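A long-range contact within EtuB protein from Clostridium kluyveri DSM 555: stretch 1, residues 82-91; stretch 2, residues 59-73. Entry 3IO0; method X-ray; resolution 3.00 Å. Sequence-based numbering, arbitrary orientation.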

# COMPACT_ATOMS: atom_id res chain seq x y z
N HIS A 82 -8.78 -2.29 -2.30
CA HIS A 82 -8.10 -2.60 -3.56
C HIS A 82 -8.88 -1.84 -4.68
O HIS A 82 -10.01 -1.43 -4.42
CB HIS A 82 -8.19 -4.11 -3.75
CG HIS A 82 -7.67 -4.91 -2.59
ND1 HIS A 82 -8.50 -5.53 -1.68
CD2 HIS A 82 -6.41 -5.23 -2.21
CE1 HIS A 82 -7.78 -6.19 -0.80
NE2 HIS A 82 -6.50 -6.02 -1.09
N GLY A 83 -8.40 -1.66 -5.92
CA GLY A 83 -7.29 -2.31 -6.58
C GLY A 83 -7.76 -3.54 -7.36
O GLY A 83 -7.94 -4.60 -6.76
N ILE A 84 -7.98 -3.44 -8.67
CA ILE A 84 -8.26 -4.71 -9.39
C ILE A 84 -7.59 -4.89 -10.76
O ILE A 84 -7.60 -3.98 -11.59
CB ILE A 84 -9.77 -5.08 -9.41
CG1 ILE A 84 -9.98 -6.46 -10.02
CG2 ILE A 84 -10.57 -4.07 -10.15
CD1 ILE A 84 -9.55 -7.62 -9.14
N PHE A 85 -7.00 -6.06 -10.97
CA PHE A 85 -6.33 -6.38 -12.23
C PHE A 85 -6.58 -7.82 -12.64
O PHE A 85 -6.01 -8.76 -12.08
CB PHE A 85 -4.84 -6.09 -12.14
CG PHE A 85 -4.06 -6.42 -13.39
CD1 PHE A 85 -4.25 -5.69 -14.56
CD2 PHE A 85 -3.11 -7.44 -13.38
CE1 PHE A 85 -3.52 -5.99 -15.72
CE2 PHE A 85 -2.38 -7.74 -14.52
CZ PHE A 85 -2.58 -7.01 -15.70
N ILE A 86 -7.46 -7.99 -13.63
CA ILE A 86 -7.92 -9.29 -14.08
C ILE A 86 -7.51 -9.49 -15.53
O ILE A 86 -7.79 -8.63 -16.37
CB ILE A 86 -9.44 -9.42 -13.96
CG1 ILE A 86 -9.85 -9.36 -12.49
CG2 ILE A 86 -9.92 -10.71 -14.58
CD1 ILE A 86 -11.32 -9.08 -12.26
N VAL A 87 -6.82 -10.60 -15.80
CA VAL A 87 -6.45 -10.96 -17.16
C VAL A 87 -7.05 -12.30 -17.51
O VAL A 87 -6.80 -13.30 -16.83
CB VAL A 87 -4.91 -10.95 -17.38
CG1 VAL A 87 -4.56 -11.39 -18.79
CG2 VAL A 87 -4.35 -9.57 -17.15
N LEU A 88 -7.85 -12.31 -18.57
CA LEU A 88 -8.44 -13.51 -19.12
C LEU A 88 -7.69 -13.91 -20.39
O LEU A 88 -7.30 -13.03 -21.17
CB LEU A 88 -9.90 -13.26 -19.47
CG LEU A 88 -10.82 -12.72 -18.38
CD1 LEU A 88 -12.22 -12.47 -18.93
CD2 LEU A 88 -10.86 -13.70 -17.22
N LYS A 89 -7.49 -15.21 -20.59
CA LYS A 89 -6.81 -15.72 -21.79
C LYS A 89 -7.73 -16.53 -22.69
O LYS A 89 -8.66 -17.21 -22.22
CB LYS A 89 -5.57 -16.52 -21.41
CG LYS A 89 -5.82 -17.75 -20.56
CD LYS A 89 -4.52 -18.52 -20.33
CE LYS A 89 -4.73 -19.75 -19.47
NZ LYS A 89 -3.44 -20.19 -18.90
N ALA A 90 -7.47 -16.46 -23.99
CA ALA A 90 -8.28 -17.13 -25.01
C ALA A 90 -7.43 -17.43 -26.22
O ALA A 90 -6.46 -16.72 -26.49
CB ALA A 90 -9.46 -16.25 -25.42
N ALA A 91 -7.79 -18.47 -26.96
CA ALA A 91 -7.14 -18.78 -28.23
C ALA A 91 -7.51 -17.72 -29.27
O ALA A 91 -6.71 -17.39 -30.14
CB ALA A 91 -7.54 -20.17 -28.71
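Stretch 2 59-73: AVKGTNTEVATIELP

Stretch 2 comes off the end of a helix, turns through a short loop and then runs back along stretch 1 as an antiparallel strand. The strand 66-71 lies beside strand 84-90 with an angle of 142° between their N-to-C directions, and the two axes approach to 4.3 Å. Together the stretches bury 933 Å², summed over both sides.

The helical start touches stretch 1 lightly. Val 60, with chi1 in the m well, brings CG1 to 3.9 Å from Leu 88 CD2, while Lys 61 and Gly 62 stay out of reach. The loop that follows is tied to the helix by its own threonines: Thr 63 OG1 donates to Ala 59 O at 2.7 Å, and Thr 65 OG1 donates to Thr 63 OG1 at 2.6 Å. Asn 64 O and Thr 65 CG2 each lie 4.0 Å from Ala 90 CB.

At Glu 66 the backbone is extended and the pairing is reciprocal: Glu 66 N donates to Lys 89 O at 2.9 Å, and Lys 89 N to Glu 66 O at 2.8 Å. The two side chains share a face, and Lys 89, with chi1 p and the rest t, lays CE 3.6 Å from Glu 66 OE1. Lys 89 NZ is 4.5 Å from Glu 66 OE1, beyond a salt bridge, and is hydrogen-bonded elsewhere in the structure.

Val 67 points to the other face, where its CG2 packs 3.9 Å from Leu 88 CD2. Here the register slips by one residue. Ala 68 is the extra residue of a beta bulge, with phi/psi of -83/-51 instead of strand values, and its CB points toward stretch 1, 3.8 Å from Val 87 CG1. The carbonyl of Val 87 accepts two bonds, from Ala 68 N at 2.7 Å and Thr 69 N at 3.2 Å, so the bulge keeps its backbone donors satisfied.

Regular pairing resumes at Thr 69, whose O accepts from Val 87 N at 2.9 Å and whose CG2 rests 3.7 Å from Val 87 CB. Ile 70, on the opposite face, sets CG2 4.2 Å from both Ile 86 CG1 and Ile 84 CD1. Glu 71 returns to the face of Thr 69 and Phe 85: its N donates to Phe 85 O and its O accepts from Phe 85 N, both at 2.9 Å. Thr 69 OG1 donates to Glu 71 OE2 at 3.0 Å, linking two neighbors on that face, and OE2 also meets the edge of the Phe 85 ring.

Beyond the strand, Leu 72 places CG over one face of the His 82 ring, 4.1 Å from its centroid, and CD1 3.5 Å from Ile 84 CD1. Pro 73 closes the contact with its O 3.0 Å from Gly 83 CA. An ideal CB on Gly 83 would fall 1.6 Å from Pro 73 O, so this close approach depends on glycine, which the positive phi also favors.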

# COMPACT_ATOMS: atom_id res chain seq x y z
N ALA A 59 -18.69 -13.16 -16.88
CA ALA A 59 -18.10 -13.18 -18.20
C ALA A 59 -17.53 -14.54 -18.64
O ALA A 59 -17.73 -14.95 -19.78
CB ALA A 59 -17.05 -12.11 -18.31
N VAL A 60 -16.84 -15.23 -17.75
CA VAL A 60 -16.22 -16.51 -18.13
C VAL A 60 -17.27 -17.63 -18.26
O VAL A 60 -17.11 -18.60 -19.04
CB VAL A 60 -15.05 -16.92 -17.17
CG1 VAL A 60 -14.13 -15.73 -16.93
CG2 VAL A 60 -15.55 -17.43 -15.85
N LYS A 61 -18.34 -17.48 -17.50
CA LYS A 61 -19.49 -18.36 -17.58
C LYS A 61 -20.17 -18.25 -18.96
O LYS A 61 -20.80 -19.22 -19.45
CB LYS A 61 -20.47 -18.03 -16.46
CG LYS A 61 -20.13 -18.68 -15.14
CD LYS A 61 -21.26 -18.55 -14.14
CE LYS A 61 -21.03 -17.39 -13.19
NZ LYS A 61 -22.10 -17.29 -12.18
N GLY A 62 -20.03 -17.08 -19.58
CA GLY A 62 -20.64 -16.81 -20.87
C GLY A 62 -19.71 -16.91 -22.07
O GLY A 62 -20.15 -16.68 -23.19
N THR A 63 -18.45 -17.25 -21.86
CA THR A 63 -17.48 -17.23 -22.96
C THR A 63 -16.46 -18.36 -22.91
O THR A 63 -16.31 -19.07 -21.90
CB THR A 63 -16.67 -15.94 -22.98
OG1 THR A 63 -16.02 -15.80 -21.71
CG2 THR A 63 -17.57 -14.72 -23.25
N ASN A 64 -15.73 -18.50 -24.01
CA ASN A 64 -14.67 -19.49 -24.07
C ASN A 64 -13.35 -18.90 -23.57
O ASN A 64 -12.36 -18.83 -24.31
CB ASN A 64 -14.53 -20.04 -25.49
CG ASN A 64 -13.64 -21.27 -25.55
OD1 ASN A 64 -13.21 -21.81 -24.53
ND2 ASN A 64 -13.36 -21.71 -26.75
N THR A 65 -13.34 -18.47 -22.31
CA THR A 65 -12.14 -17.86 -21.75
C THR A 65 -11.62 -18.57 -20.48
O THR A 65 -12.30 -19.40 -19.87
CB THR A 65 -12.37 -16.38 -21.47
OG1 THR A 65 -13.62 -16.23 -20.80
CG2 THR A 65 -12.41 -15.60 -22.77
N GLU A 66 -10.38 -18.25 -20.11
CA GLU A 66 -9.80 -18.78 -18.88
C GLU A 66 -9.11 -17.65 -18.14
O GLU A 66 -8.95 -16.55 -18.68
CB GLU A 66 -8.82 -19.91 -19.19
CG GLU A 66 -9.47 -21.17 -19.72
CD GLU A 66 -8.48 -22.33 -19.79
OE1 GLU A 66 -7.31 -22.10 -20.20
OE2 GLU A 66 -8.86 -23.46 -19.43
N VAL A 67 -8.72 -17.91 -16.89
CA VAL A 67 -8.17 -16.86 -16.05
C VAL A 67 -6.65 -16.94 -16.04
O VAL A 67 -6.07 -17.93 -15.58
CB VAL A 67 -8.76 -16.94 -14.63
CG1 VAL A 67 -8.00 -16.04 -13.67
CG2 VAL A 67 -10.25 -16.61 -14.64
N ALA A 68 -6.01 -15.90 -16.56
CA ALA A 68 -4.56 -15.84 -16.57
C ALA A 68 -4.05 -15.33 -15.23
O ALA A 68 -3.19 -15.95 -14.61
CB ALA A 68 -4.08 -14.95 -17.70
N THR A 69 -4.59 -14.22 -14.76
CA THR A 69 -4.14 -13.68 -13.49
C THR A 69 -5.17 -12.78 -12.84
O THR A 69 -5.86 -12.03 -13.52
CB THR A 69 -2.76 -12.96 -13.64
OG1 THR A 69 -2.25 -12.62 -12.35
CG2 THR A 69 -2.88 -11.70 -14.44
N ILE A 70 -5.30 -12.87 -11.52
CA ILE A 70 -6.11 -11.93 -10.74
C ILE A 70 -5.24 -11.34 -9.64
O ILE A 70 -4.85 -12.06 -8.73
CB ILE A 70 -7.32 -12.62 -10.09
CG1 ILE A 70 -8.13 -13.40 -11.13
CG2 ILE A 70 -8.18 -11.60 -9.34
CD1 ILE A 70 -8.98 -14.50 -10.52
N GLU A 71 -4.95 -10.05 -9.72
CA GLU A 71 -4.11 -9.37 -8.72
C GLU A 71 -4.79 -8.14 -8.13
O GLU A 71 -5.59 -7.47 -8.80
CB GLU A 71 -2.77 -9.00 -9.32
CG GLU A 71 -2.13 -10.13 -10.11
CD GLU A 71 -0.74 -9.81 -10.62
OE1 GLU A 71 -0.01 -9.04 -9.95
OE2 GLU A 71 -0.36 -10.34 -11.68
N LEU A 72 -4.47 -7.84 -6.87
CA LEU A 72 -5.09 -6.73 -6.13
C LEU A 72 -4.07 -5.74 -5.56
O LEU A 72 -3.52 -6.00 -4.50
CB LEU A 72 -5.85 -7.31 -4.93
CG LEU A 72 -7.22 -7.99 -4.95
CD1 LEU A 72 -7.66 -8.49 -6.31
CD2 LEU A 72 -7.25 -9.14 -3.95
N PRO A 73 -3.84 -4.58 -6.23
CA PRO A 73 -3.32 -3.39 -5.47
C PRO A 73 -4.54 -3.14 -4.60
O PRO A 73 -5.45 -3.92 -4.79
CB PRO A 73 -3.18 -2.31 -6.54
CG PRO A 73 -4.00 -2.81 -7.75
CD PRO A 73 -4.10 -4.29 -7.66